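Local coordinates for metallo-beta-lactamase domain-containing protein 1 (Thermotoga maritima, PDB 1ZTC) that probably acts as a metal-dependent endoribonuclease of the metallo-beta-lactamase superfamily, cleaving RNA by hydrolysis, at residues T176-R179 with L180-Y183; Y189-V192 with Q193-N196. All blocks are in the same frame, centred on the assembly; numbering follows the deposited sequence.

Contact 1: T176-R179 with L180-Y183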
ATOM      1  N   THR A 176     -16.505   3.837 -13.914  1.00 44.22           N
ATOM      2  CA  THR A 176     -16.180   2.416 -13.797  1.00 44.67           C
ATOM      3  C   THR A 176     -14.703   2.337 -13.364  1.00 43.37           C
ATOM      4  O   THR A 176     -13.801   2.320 -14.187  1.00 42.97           O
ATOM      5  CB  THR A 176     -16.308   1.654 -15.130  1.00 45.95           C
ATOM      6  OG1 THR A 176     -15.581   2.359 -16.144  1.00 47.71           O
ATOM      7  CG2 THR A 176     -17.748   1.468 -15.544  1.00 48.21           C
ATOM      8  N   PRO A 177     -14.460   2.347 -12.064  1.00 44.44           N
ATOM      9  CA  PRO A 177     -13.069   2.484 -11.594  1.00 45.48           C
ATOM     10  C   PRO A 177     -12.156   1.306 -11.918  1.00 45.90           C
ATOM     11  O   PRO A 177     -10.938   1.492 -12.085  1.00 44.53           O
ATOM     12  CB  PRO A 177     -13.222   2.708 -10.084  1.00 43.92           C
ATOM     13  CG  PRO A 177     -14.560   2.321  -9.752  1.00 50.81           C
ATOM     14  CD  PRO A 177     -15.433   2.408 -10.970  1.00 46.45           C
ATOM     15  N   ASN A 178     -12.749   0.118 -12.043  1.00 45.64           N
ATOM     16  CA  ASN A 178     -11.998  -1.080 -12.272  1.00 46.53           C
ATOM     17  C   ASN A 178     -12.834  -2.133 -12.990  1.00 45.84           C
ATOM     18  O   ASN A 178     -13.992  -1.915 -13.294  1.00 45.43           O
ATOM     19  CB  ASN A 178     -11.440  -1.613 -10.942  1.00 47.71           C
ATOM     20  CG  ASN A 178     -12.521  -1.843  -9.907  1.00 49.99           C
ATOM     21  OD1 ASN A 178     -13.610  -2.290 -10.227  1.00 47.65           O
ATOM     22  ND2 ASN A 178     -12.228  -1.508  -8.665  1.00 48.52           N
ATOM     23  N   ARG A 179     -12.218  -3.261 -13.286  1.00 45.93           N
ATOM     24  CA  ARG A 179     -12.878  -4.344 -14.030  1.00 48.28           C
ATOM     25  C   ARG A 179     -14.120  -4.872 -13.340  1.00 46.38           C
ATOM     26  O   ARG A 179     -15.139  -5.144 -13.981  1.00 45.00           O
ATOM     27  CB  ARG A 179     -11.894  -5.504 -14.228  1.00 48.78           C
ATOM     28  CG  ARG A 179     -10.701  -5.127 -15.114  1.00 52.91           C
ATOM     29  CD  ARG A 179      -9.545  -6.141 -15.001  1.00 51.30           C
ATOM     30  NE  ARG A 179      -8.548  -5.852 -16.028  1.00 50.73           N
ATOM     31  CZ  ARG A 179      -7.665  -6.743 -16.476  1.00 62.65           C
ATOM     32  NH1 ARG A 179      -7.642  -7.963 -15.969  1.00 62.44           N
ATOM     33  NH2 ARG A 179      -6.801  -6.421 -17.441  1.00 59.39           N
ATOM     34  N   LEU A 180     -14.054  -5.023 -12.030  1.00 46.26           N
ATOM     35  CA  LEU A 180     -15.233  -5.511 -11.293  1.00 48.58           C
ATOM     36  C   LEU A 180     -16.432  -4.585 -11.469  1.00 46.23           C
ATOM     37  O   LEU A 180     -17.569  -5.050 -11.598  1.00 44.54           O
ATOM     38  CB  LEU A 180     -14.957  -5.704  -9.789  1.00 49.89           C
ATOM     39  CG  LEU A 180     -13.968  -6.799  -9.359  1.00 67.10           C
ATOM     40  CD1 LEU A 180     -14.145  -7.123  -7.851  1.00 74.86           C
ATOM     41  CD2 LEU A 180     -14.065  -8.113 -10.211  1.00 70.01           C
ATOM     42  N   SER A 181     -16.210  -3.278 -11.485  1.00 46.41           N
ATOM     43  CA  SER A 181     -17.357  -2.370 -11.636  1.00 47.66           C
ATOM     44  C   SER A 181     -17.949  -2.516 -13.014  1.00 46.65           C
ATOM     45  O   SER A 181     -19.162  -2.435 -13.206  1.00 46.39           O
ATOM     46  CB  SER A 181     -16.975  -0.917 -11.366  1.00 51.41           C
ATOM     47  OG  SER A 181     -15.934  -0.524 -12.210  1.00 59.64           O
ATOM     48  N   TYR A 182     -17.093  -2.753 -14.001  1.00 47.23           N
ATOM     49  CA  TYR A 182     -17.568  -3.005 -15.343  1.00 46.77           C
ATOM     50  C   TYR A 182     -18.355  -4.311 -15.419  1.00 46.08           C
ATOM     51  O   TYR A 182     -19.394  -4.386 -16.051  1.00 46.59           O
ATOM     52  CB  TYR A 182     -16.391  -3.008 -16.328  1.00 47.68           C
ATOM     53  CG  TYR A 182     -16.739  -3.518 -17.715  1.00 46.90           C
ATOM     54  CD1 TYR A 182     -17.554  -2.781 -18.560  1.00 51.87           C
ATOM     55  CD2 TYR A 182     -16.245  -4.737 -18.175  1.00 47.76           C
ATOM     56  CE1 TYR A 182     -17.881  -3.231 -19.807  1.00 49.57           C
ATOM     57  CE2 TYR A 182     -16.548  -5.195 -19.445  1.00 50.00           C
ATOM     58  CZ  TYR A 182     -17.375  -4.436 -20.258  1.00 50.74           C
ATOM     59  OH  TYR A 182     -17.687  -4.884 -21.512  1.00 52.43           O
ATOM     60  N   TYR A 183     -17.833  -5.363 -14.806  1.00 46.36           N
ATOM     61  CA  TYR A 183     -18.563  -6.630 -14.778  1.00 47.86           C
ATOM     62  C   TYR A 183     -19.921  -6.482 -14.079  1.00 46.66           C
ATOM     63  O   TYR A 183     -20.876  -7.131 -14.455  1.00 44.59           O
ATOM     64  CB  TYR A 183     -17.772  -7.750 -14.078  1.00 49.79           C
ATOM     65  CG  TYR A 183     -16.418  -8.091 -14.681  1.00 52.51           C
ATOM     66  CD1 TYR A 183     -16.200  -8.063 -16.059  1.00 54.73           C
ATOM     67  CD2 TYR A 183     -15.357  -8.479 -13.858  1.00 61.59           C
ATOM     68  CE1 TYR A 183     -14.954  -8.398 -16.591  1.00 56.03           C
ATOM     69  CE2 TYR A 183     -14.110  -8.808 -14.385  1.00 58.37           C
ATOM     70  CZ  TYR A 183     -13.922  -8.765 -15.743  1.00 56.59           C
ATOM     71  OH  TYR A 183     -12.689  -9.087 -16.239  1.00 66.75           O
TER
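Ser-181 lays its hydroxyl against the Pro-177 ring, with OG 3.2 Å from Pro-177 CD, and at this point the loop turns into helix 179-187. The motif is a helix N-cap, and Asn-178 is the capping residue. Its OD1 accepts from Ser-181 N at 3.1 Å. The N-H...O angle of 152° and an approach close to the axis of the amide C=O both fit a genuine capping bond. The Asn-178 side chain reaches this amide because CG is folded between its own N and C (chi1 56°), which carries OD1 back over the first turn and to within 3.7 Å of Leu-180 CB.

The backbone carbonyl of Asn-178 is gripped separately. Ser-181 OG donates to Asn-178 O over 2.6 Å, coming in somewhat tilted from the carbonyl plane, whereas Tyr-182 N donates to the same oxygen within that plane at 3.3 Å. Ser-181 N adds a third, weak bond. A chi1 of 57°, with OG between its backbone N and C, points the Ser-181 hydroxyl back at the Asn-178 carbonyl, and OG also lies 3.7 Å from CB of the buried Thr-176.

Beyond the turn, Asp-212 OD2 takes the N-H of Arg-179, and the extended Arg-179 side chain leads away from the helix to the carbonyls of Ala-213 and Pro-214. The helix start is thereby fastened to the segment just after the nickel ligand His-211, whose backbone bonds to Pro-177; the Pro-177 side chain is about 6 Å from a nickel ion. One turn on, Tyr-183 N closes the regular helical bond to Arg-179 O. The Tyr-183 ring turns a face to that same carbonyl: Arg-179 O sits above the plane, displaced toward the rim, 3.3 Å from Tyr-183 CG.

Contact 2: Y189-V192 with Q193-N196; sequences YGSV and QVKN
Ser-191 and Gln-193 meet through their polar ends, Ser-191 OG lying 3.1 Å from Gln-193 OE1. The same hydroxyl accepts from Val-194 N at 3.0 Å, and an N-H...O angle of 166° makes this a nearly straight bond. A chi1 of 173° swings OG away from its own N and over to the Val-194 amide, 3.5 Å from Val-194 CG2. Tyr-189 O of the second subunit also bonds to Ser-191 OG, whose single proton cannot serve both that carbonyl and Gln-193 OE1.

Gln-193 bends at chi2 (91°), and this kink brings its amide back over the turn. A water links Val-192 and Gln-193, accepting from Val-192 N and donating to Gln-193 OE1 over 2.8 Å, while Gln-193 NE2 is bonded to Gly-188 O of the second subunit.

Val-192 runs alongside Asn-196, with CG1 3.6 Å from Asn-196 ND2, and it packs on Val-192 of the second subunit. In the backbone, Val-192 O accepts from Asn-196 N at 2.9 Å, and Ser-191 O from Lys-195 N. The bond from Val-194 N to Ser-191 OG makes this a serine N-cap at the start of helix 192-201, here set in the subunit interface.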
ATOM      1  N   TYR A 189     -26.621  -5.270 -12.590  1.00 47.46           N
ATOM      2  CA  TYR A 189     -26.959  -4.678 -11.314  1.00 45.96           C
ATOM      3  C   TYR A 189     -26.124  -3.452 -11.004  1.00 44.95           C
ATOM      4  O   TYR A 189     -26.157  -2.951  -9.895  1.00 44.12           O
ATOM      5  CB  TYR A 189     -26.929  -5.740 -10.195  1.00 46.68           C
ATOM      6  CG  TYR A 189     -25.628  -6.518 -10.055  1.00 44.27           C
ATOM      7  CD1 TYR A 189     -24.493  -5.911  -9.536  1.00 44.60           C
ATOM      8  CD2 TYR A 189     -25.561  -7.875 -10.390  1.00 47.94           C
ATOM      9  CE1 TYR A 189     -23.306  -6.614  -9.397  1.00 47.90           C
ATOM     10  CE2 TYR A 189     -24.383  -8.595 -10.244  1.00 46.98           C
ATOM     11  CZ  TYR A 189     -23.257  -7.954  -9.749  1.00 48.80           C
ATOM     12  OH  TYR A 189     -22.080  -8.635  -9.591  1.00 54.59           O
ATOM     13  N   GLY A 190     -25.398  -2.951 -11.998  1.00 43.02           N
ATOM     14  CA  GLY A 190     -24.667  -1.699 -11.847  1.00 43.80           C
ATOM     15  C   GLY A 190     -25.522  -0.516 -12.254  1.00 43.18           C
ATOM     16  O   GLY A 190     -26.718  -0.673 -12.522  1.00 42.49           O
ATOM     17  N   SER A 191     -24.896   0.661 -12.316  1.00 44.40           N
ATOM     18  CA  SER A 191     -25.526   1.912 -12.758  1.00 43.81           C
ATOM     19  C   SER A 191     -26.237   1.777 -14.091  1.00 42.73           C
ATOM     20  O   SER A 191     -25.631   1.406 -15.090  1.00 42.98           O
ATOM     21  CB  SER A 191     -24.481   3.031 -12.878  1.00 43.64           C
ATOM     22  OG  SER A 191     -25.056   4.210 -13.462  1.00 43.36           O
ATOM     23  N   VAL A 192     -27.514   2.125 -14.106  1.00 41.26           N
ATOM     24  CA  VAL A 192     -28.275   2.172 -15.325  1.00 41.62           C
ATOM     25  C   VAL A 192     -27.732   3.257 -16.260  1.00 40.98           C
ATOM     26  O   VAL A 192     -27.660   3.051 -17.464  1.00 40.34           O
ATOM     27  CB  VAL A 192     -29.779   2.405 -15.078  1.00 42.54           C
ATOM     28  CG1 VAL A 192     -30.534   2.431 -16.402  1.00 43.06           C
ATOM     29  CG2 VAL A 192     -30.353   1.305 -14.183  1.00 43.80           C
ATOM     30  N   GLN A 193     -27.308   4.382 -15.699  1.00 40.99           N
ATOM     31  CA  GLN A 193     -26.775   5.481 -16.498  1.00 41.77           C
ATOM     32  C   GLN A 193     -25.479   5.111 -17.181  1.00 41.91           C
ATOM     33  O   GLN A 193     -25.256   5.424 -18.353  1.00 41.55           O
ATOM     34  CB  GLN A 193     -26.539   6.712 -15.633  1.00 42.33           C
ATOM     35  CG  GLN A 193     -27.833   7.334 -15.051  1.00 45.78           C
ATOM     36  CD  GLN A 193     -28.226   6.773 -13.678  1.00 47.89           C
ATOM     37  OE1 GLN A 193     -27.765   5.717 -13.237  1.00 42.35           O
ATOM     38  NE2 GLN A 193     -29.093   7.492 -13.009  1.00 51.67           N
ATOM     39  N   VAL A 194     -24.608   4.429 -16.452  1.00 42.61           N
ATOM     40  CA  VAL A 194     -23.340   3.988 -17.020  1.00 42.54           C
ATOM     41  C   VAL A 194     -23.595   2.925 -18.096  1.00 42.96           C
ATOM     42  O   VAL A 194     -22.995   2.955 -19.166  1.00 43.11           O
ATOM     43  CB  VAL A 194     -22.312   3.516 -15.920  1.00 42.42           C
ATOM     44  CG1 VAL A 194     -21.053   3.038 -16.557  1.00 46.90           C
ATOM     45  CG2 VAL A 194     -21.966   4.659 -15.004  1.00 42.83           C
ATOM     46  N   LYS A 195     -24.499   1.994 -17.817  1.00 42.55           N
ATOM     47  CA  LYS A 195     -24.843   0.996 -18.762  1.00 43.08           C
ATOM     48  C   LYS A 195     -25.390   1.630 -20.046  1.00 43.74           C
ATOM     49  O   LYS A 195     -24.978   1.251 -21.126  1.00 44.34           O
ATOM     50  CB  LYS A 195     -25.865   0.033 -18.158  1.00 45.23           C
ATOM     51  CG  LYS A 195     -26.131  -1.208 -19.019  1.00 46.16           C
ATOM     52  CD  LYS A 195     -27.491  -1.220 -19.633  1.00 58.86           C
ATOM     53  CE  LYS A 195     -27.689  -2.462 -20.544  1.00 62.83           C
ATOM     54  NZ  LYS A 195     -28.836  -2.227 -21.452  1.00 64.93           N
ATOM     55  N   ASN A 196     -26.298   2.609 -19.933  1.00 42.51           N
ATOM     56  CA  ASN A 196     -26.816   3.290 -21.122  1.00 42.69           C
ATOM     57  C   ASN A 196     -25.709   4.037 -21.870  1.00 42.10           C
ATOM     58  O   ASN A 196     -25.721   4.111 -23.100  1.00 41.93           O
ATOM     59  CB  ASN A 196     -27.959   4.253 -20.785  1.00 41.36           C
ATOM     60  CG  ASN A 196     -29.204   3.536 -20.274  1.00 46.63           C
ATOM     61  OD1 ASN A 196     -29.425   2.361 -20.570  1.00 49.02           O
ATOM     62  ND2 ASN A 196     -30.016   4.246 -19.498  1.00 43.35           N
TER
HETATM   63  O   HOH W   1     -28.785   3.501 -11.809  1.00 30.63           O

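Following the chain from the N terminus, strand 169-171 leads past the nickel ligand Asp-174 to contact 1, which turns the loop into helix 179-187. After that helix, contact 2 closes the short connection into helix 192-201, which in turn leads to strand 206-208. The two contacts are in series: neither nests in the other nor crosses it. Both lie in the helical connection between two neighbouring parallel strands. Their centres are 11 Å apart, and Thr-176 CG2 touches Val-194 CG1 at 3.8 Å, joining the loop before the first helix to the second helix. Contact 1 lies beside the metal site through Pro-177, whereas contact 2 lies at the second subunit.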